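Local coordinates for protein putative trimethylamine methyltransferase (Rhizobium meliloti, PDB 4YYC) that probably transfers methyl groups as a putative trimethylamine methyltransferase, at residues Ala269-Phe275 with Pro312-Phe318; Ala246-Met250 with Gln292-Glu296. All coordinates share one frame; numbering follows the deposited sequence.

Interaction 1 (Ala269-Phe275 with Pro312-Phe318)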
loop_
_atom_site.group_PDB
_atom_site.type_symbol
_atom_site.label_atom_id
_atom_site.label_comp_id
_atom_site.label_asym_id
_atom_site.label_seq_id
_atom_site.Cartn_x
_atom_site.Cartn_y
_atom_site.Cartn_z
ATOM N N ALA A 269 21.345 -21.826 -3.023
ATOM C CA ALA A 269 20.859 -20.996 -1.937
ATOM C C ALA A 269 19.648 -21.608 -1.244
ATOM O O ALA A 269 18.733 -22.129 -1.893
ATOM C CB ALA A 269 20.514 -19.592 -2.434
ATOM N N CYS A 270 19.623 -21.451 0.066
ATOM C CA CYS A 270 18.524 -21.877 0.904
ATOM C C CYS A 270 17.771 -20.641 1.416
ATOM O O CYS A 270 18.420 -19.723 1.976
ATOM C CB CYS A 270 19.048 -22.649 2.105
ATOM S SG CYS A 270 19.645 -24.294 1.655
ATOM N N VAL A 271 16.450 -20.607 1.210
ATOM C CA VAL A 271 15.615 -19.524 1.722
ATOM C C VAL A 271 14.993 -20.038 3.004
ATOM O O VAL A 271 13.970 -20.734 2.968
ATOM C CB VAL A 271 14.518 -19.093 0.699
ATOM C CG1 VAL A 271 13.783 -17.847 1.220
ATOM C CG2 VAL A 271 15.101 -18.903 -0.694
ATOM N N VAL A 272 15.611 -19.730 4.147
ATOM C CA VAL A 272 15.182 -20.309 5.434
ATOM C C VAL A 272 13.993 -19.534 5.970
ATOM O O VAL A 272 14.124 -18.371 6.377
ATOM C CB VAL A 272 16.356 -20.332 6.468
ATOM C CG1 VAL A 272 15.842 -20.835 7.819
ATOM C CG2 VAL A 272 17.452 -21.219 5.961
ATOM N N SER A 273 12.837 -20.176 6.014
ATOM C CA SER A 273 11.585 -19.451 6.138
ATOM C C SER A 273 10.665 -20.049 7.200
ATOM O O SER A 273 9.978 -21.052 6.969
ATOM C CB SER A 273 10.831 -19.445 4.774
ATOM O OG SER A 273 11.628 -18.818 3.766
ATOM N N PRO A 274 10.605 -19.426 8.379
ATOM C CA PRO A 274 9.502 -19.672 9.285
ATOM C C PRO A 274 8.175 -19.593 8.532
ATOM O O PRO A 274 8.026 -18.755 7.632
ATOM C CB PRO A 274 9.658 -18.534 10.303
ATOM C CG PRO A 274 11.138 -18.318 10.346
ATOM C CD PRO A 274 11.595 -18.477 8.938
ATOM N N PHE A 275 7.239 -20.452 8.882
ATOM C CA PHE A 275 5.915 -20.454 8.275
ATOM C C PHE A 275 4.906 -20.220 9.382
ATOM O O PHE A 275 4.576 -21.146 10.139
ATOM C CB PHE A 275 5.660 -21.784 7.578
ATOM C CG PHE A 275 4.376 -21.811 6.799
ATOM C CD1 PHE A 275 4.347 -21.328 5.497
ATOM C CD2 PHE A 275 3.209 -22.248 7.382
ATOM C CE1 PHE A 275 3.161 -21.304 4.771
ATOM C CE2 PHE A 275 2.003 -22.247 6.661
ATOM C CZ PHE A 275 1.993 -21.774 5.365
ATOM N N PRO A 312 25.173 -19.958 0.156
ATOM C CA PRO A 312 24.273 -18.801 0.203
ATOM C C PRO A 312 22.960 -19.097 0.937
ATOM O O PRO A 312 22.345 -20.177 0.801
ATOM C CB PRO A 312 24.030 -18.436 -1.269
ATOM C CG PRO A 312 24.450 -19.608 -2.032
ATOM C CD PRO A 312 25.381 -20.433 -1.217
ATOM N N VAL A 313 22.537 -18.153 1.781
ATOM C CA VAL A 313 21.370 -18.403 2.608
ATOM C C VAL A 313 20.608 -17.087 2.857
ATOM O O VAL A 313 21.217 -16.042 3.091
ATOM C CB VAL A 313 21.736 -19.114 3.947
ATOM C CG1 VAL A 313 22.708 -18.343 4.791
ATOM C CG2 VAL A 313 20.476 -19.445 4.772
ATOM N N LEU A 314 19.280 -17.154 2.795
ATOM C CA LEU A 314 18.429 -16.004 3.025
ATOM C C LEU A 314 17.660 -16.127 4.339
ATOM O O LEU A 314 17.268 -17.235 4.738
ATOM C CB LEU A 314 17.393 -15.825 1.893
ATOM C CG LEU A 314 17.922 -15.423 0.527
ATOM C CD1 LEU A 314 18.572 -16.574 -0.198
ATOM C CD2 LEU A 314 16.806 -14.781 -0.277
ATOM N N PHE A 315 17.405 -14.978 4.969
ATOM C CA PHE A 315 16.467 -14.833 6.064
ATOM C C PHE A 315 15.079 -14.688 5.414
ATOM O O PHE A 315 14.779 -13.644 4.806
ATOM C CB PHE A 315 16.874 -13.550 6.829
ATOM C CG PHE A 315 16.110 -13.228 8.094
ATOM C CD1 PHE A 315 14.743 -13.203 8.147
ATOM C CD2 PHE A 315 16.791 -12.841 9.224
ATOM C CE1 PHE A 315 14.086 -12.852 9.292
ATOM C CE2 PHE A 315 16.150 -12.437 10.374
ATOM C CZ PHE A 315 14.788 -12.461 10.418
ATOM N N GLY A 316 14.254 -15.714 5.563
ATOM C CA GLY A 316 12.886 -15.715 5.019
ATOM C C GLY A 316 11.885 -15.536 6.114
ATOM O O GLY A 316 12.198 -15.701 7.294
ATOM N N THR A 317 10.683 -15.136 5.758
ATOM C CA THR A 317 9.582 -15.082 6.686
ATOM C C THR A 317 8.304 -15.265 5.810
ATOM O O THR A 317 8.100 -14.483 4.897
ATOM C CB THR A 317 9.555 -13.716 7.415
ATOM O OG1 THR A 317 10.618 -13.645 8.388
ATOM C CG2 THR A 317 8.268 -13.481 8.143
ATOM N N PHE A 318 7.440 -16.208 6.177
ATOM C CA PHE A 318 6.050 -16.175 5.752
ATOM C C PHE A 318 5.277 -15.871 7.023
ATOM O O PHE A 318 5.345 -16.670 7.983
ATOM C CB PHE A 318 5.580 -17.481 5.153
ATOM C CG PHE A 318 4.137 -17.470 4.835
ATOM C CD1 PHE A 318 3.700 -17.004 3.628
ATOM C CD2 PHE A 318 3.197 -17.868 5.790
ATOM C CE1 PHE A 318 2.337 -16.945 3.348
ATOM C CE2 PHE A 318 1.838 -17.829 5.498
ATOM C CZ PHE A 318 1.425 -17.355 4.281
#
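C270 and V313 stand side by side on neighbouring parallel strands of a beta-alpha-beta crossover, strand 269-277, helix 286-307 and strand 313-322, in the alpha/beta barrel expected of this methyltransferase family. The strands exchange backbone bonds in the staggered manner of parallel pairing. C270 is held on both of its backbone polar atoms, its N giving to P312 O and its O receiving L314 N at 2.8 Å; V272 then repeats the pattern between L314 and G316. On one face the branches of V272 and V313 cross at an angle, CG2 to CG2 3.7 Å. V271 and L314 lie on the other face, where CG1 of V271 rests against CB of L314.

The regular pattern changes at P274, which has no N-H to offer. Its CD lies against G316 O at 3.3 Å instead, while its carbonyl oxygen takes up the pairing again by accepting F318 N at 3.0 Å. Just before it, the S273 hydroxyl turns back beside its own backbone N (chi1 -60°) and passes over G316, OG to CA 3.6 Å. From there OG donates to V271 O from above the carbonyl plane, and it has a weak second bond with R355.

At the carboxyl end of the pair the F318 side chain comes within about 4 Å of a bound, unidentified ligand. Both phenylalanines swing CG anti to the backbone N, and the two side chains run alongside each other. Their rings are nearly parallel, 9° between planes, yet slid so far that overlap is slight: F275 CE1 sits above the rim of F318, 3.6 Å from CD2.

Interaction 2 (Ala246-Met250 with Gln292-Glu296)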
loop_
_atom_site.group_PDB
_atom_site.type_symbol
_atom_site.label_atom_id
_atom_site.label_comp_id
_atom_site.label_asym_id
_atom_site.label_seq_id
_atom_site.Cartn_x
_atom_site.Cartn_y
_atom_site.Cartn_z
ATOM N N ALA A 246 10.845 -23.773 8.064
ATOM C CA ALA A 246 10.735 -24.302 9.404
ATOM C C ALA A 246 9.305 -24.748 9.594
ATOM O O ALA A 246 8.362 -24.127 9.054
ATOM C CB ALA A 246 11.076 -23.277 10.459
ATOM N N ASN A 247 9.145 -25.787 10.381
ATOM C CA ASN A 247 7.850 -26.194 10.896
ATOM C C ASN A 247 7.607 -25.416 12.179
ATOM O O ASN A 247 7.747 -25.906 13.283
ATOM C CB ASN A 247 7.818 -27.704 11.132
ATOM C CG ASN A 247 6.441 -28.193 11.513
ATOM O OD1 ASN A 247 5.444 -27.463 11.400
ATOM N ND2 ASN A 247 6.374 -29.431 12.002
ATOM N N SER A 248 7.275 -24.149 12.020
ATOM C CA SER A 248 7.140 -23.263 13.159
ATOM C C SER A 248 5.980 -23.765 14.034
ATOM O O SER A 248 4.966 -24.178 13.457
ATOM C CB SER A 248 6.879 -21.833 12.675
ATOM O OG SER A 248 7.871 -21.464 11.697
ATOM N N PRO A 249 6.095 -23.757 15.371
ATOM C CA PRO A 249 7.216 -23.129 16.100
ATOM C C PRO A 249 8.426 -24.046 16.347
ATOM O O PRO A 249 8.288 -25.136 16.883
ATOM C CB PRO A 249 6.595 -22.732 17.447
ATOM C CG PRO A 249 5.451 -23.708 17.624
ATOM C CD PRO A 249 4.936 -24.018 16.244
HETATM N N MSE A 250 9.606 -23.522 15.981
HETATM C CA MSE A 250 10.917 -23.925 16.514
HETATM C C MSE A 250 11.233 -25.387 16.211
HETATM O O MSE A 250 11.859 -26.064 17.016
HETATM C CB MSE A 250 10.965 -23.563 18.025
HETATM C CG MSE A 250 10.848 -22.030 18.225
HETATM SE SE MSE A 250 10.760 -21.628 20.157
HETATM C CE MSE A 250 8.838 -22.015 20.469
ATOM N N GLN A 292 10.464 -15.125 17.800
ATOM C CA GLN A 292 10.467 -16.525 17.353
ATOM C C GLN A 292 11.054 -16.669 15.947
ATOM O O GLN A 292 11.830 -17.581 15.670
ATOM C CB GLN A 292 9.081 -17.118 17.397
ATOM C CG GLN A 292 9.089 -18.638 17.349
ATOM C CD GLN A 292 7.660 -19.129 17.200
ATOM O OE1 GLN A 292 6.894 -19.035 18.128
ATOM N NE2 GLN A 292 7.293 -19.620 16.015
ATOM N N ILE A 293 10.655 -15.776 15.060
ATOM C CA ILE A 293 11.213 -15.753 13.722
ATOM C C ILE A 293 12.735 -15.675 13.724
ATOM O O ILE A 293 13.419 -16.448 13.042
ATOM C CB ILE A 293 10.631 -14.589 12.887
ATOM C CG1 ILE A 293 9.193 -14.923 12.493
ATOM C CG2 ILE A 293 11.476 -14.347 11.646
ATOM C CD1 ILE A 293 8.441 -13.688 11.992
ATOM N N LEU A 294 13.270 -14.747 14.506
ATOM C CA LEU A 294 14.703 -14.534 14.515
ATOM C C LEU A 294 15.412 -15.779 15.060
ATOM O O LEU A 294 16.456 -16.179 14.528
ATOM C CB LEU A 294 15.070 -13.261 15.302
ATOM C CG LEU A 294 16.562 -12.957 15.415
ATOM C CD1 LEU A 294 17.201 -12.825 14.034
ATOM C CD2 LEU A 294 16.740 -11.674 16.236
ATOM N N ALA A 295 14.850 -16.406 16.096
ATOM C CA ALA A 295 15.442 -17.656 16.645
ATOM C C ALA A 295 15.464 -18.767 15.601
ATOM O O ALA A 295 16.494 -19.404 15.385
ATOM C CB ALA A 295 14.664 -18.090 17.890
ATOM N N GLU A 296 14.352 -18.968 14.898
ATOM C CA GLU A 296 14.247 -20.021 13.876
ATOM C C GLU A 296 15.236 -19.752 12.737
ATOM O O GLU A 296 15.933 -20.657 12.310
ATOM C CB GLU A 296 12.829 -20.138 13.341
ATOM C CG GLU A 296 11.855 -20.624 14.368
ATOM C CD GLU A 296 10.442 -20.773 13.870
ATOM O OE1 GLU A 296 10.166 -20.637 12.643
ATOM O OE2 GLU A 296 9.546 -21.033 14.712
#
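E296 OE2 is gripped from opposite faces of its carboxylate plane, by M250 N at 2.8 Å and by Q292 NE2 at 3.0 Å. The first bond ties helix 286-307 of the barrel to the loop that follows the carboxyl end of strand 240-245; the second comes from the same helix, one turn earlier. The extended E296 chain (chi2 -179°) carries the carboxylate across to the loop, where its other oxygen meets S248: OG donates to OE1 on the syn lone pair, a short bond of 2.6 Å. With both oxygens engaged from several directions, the buried carboxylate has little scope to rotate. S248 OG is also bonded to F275 N, so one hydroxyl connects loop, helix and the adjacent strand.

The cis peptide before P249 bends the chain between the S248 and M250 donors. P249 packs against the Q292 amide, CB to NE2 3.5 Å. The main polar partner of that NE2 is M281 O, in the loop that precedes the helix, and Q292 OE1 makes a weak bond with Y445 of the second subunit. Selenomethionine M250 crosses the glutamine chain at about a right angle, its CG 3.9 Å from Q292 CG.

From the N terminus the segments run 246-250, 269-275, 292-296 and 312-318, so the two contacts cross rather than nest. Interaction 2 closes first, when helix 286-307 returns to the loop beyond strand 240-245 and encloses helix 254-265 and strand 269-277. Interaction 1 closes later, bringing strand 313-322 against strand 269-277 after that same helix has passed. Their meeting ground is S273-F275: S273 O probably bonds to A246 N, continuing the sheet toward strand 240-245, while P274 CB packs 3.2 Å from E296 OE1. Three successive barrel strands and one covering helix are thereby tied together near the carboxyl ends of the strands.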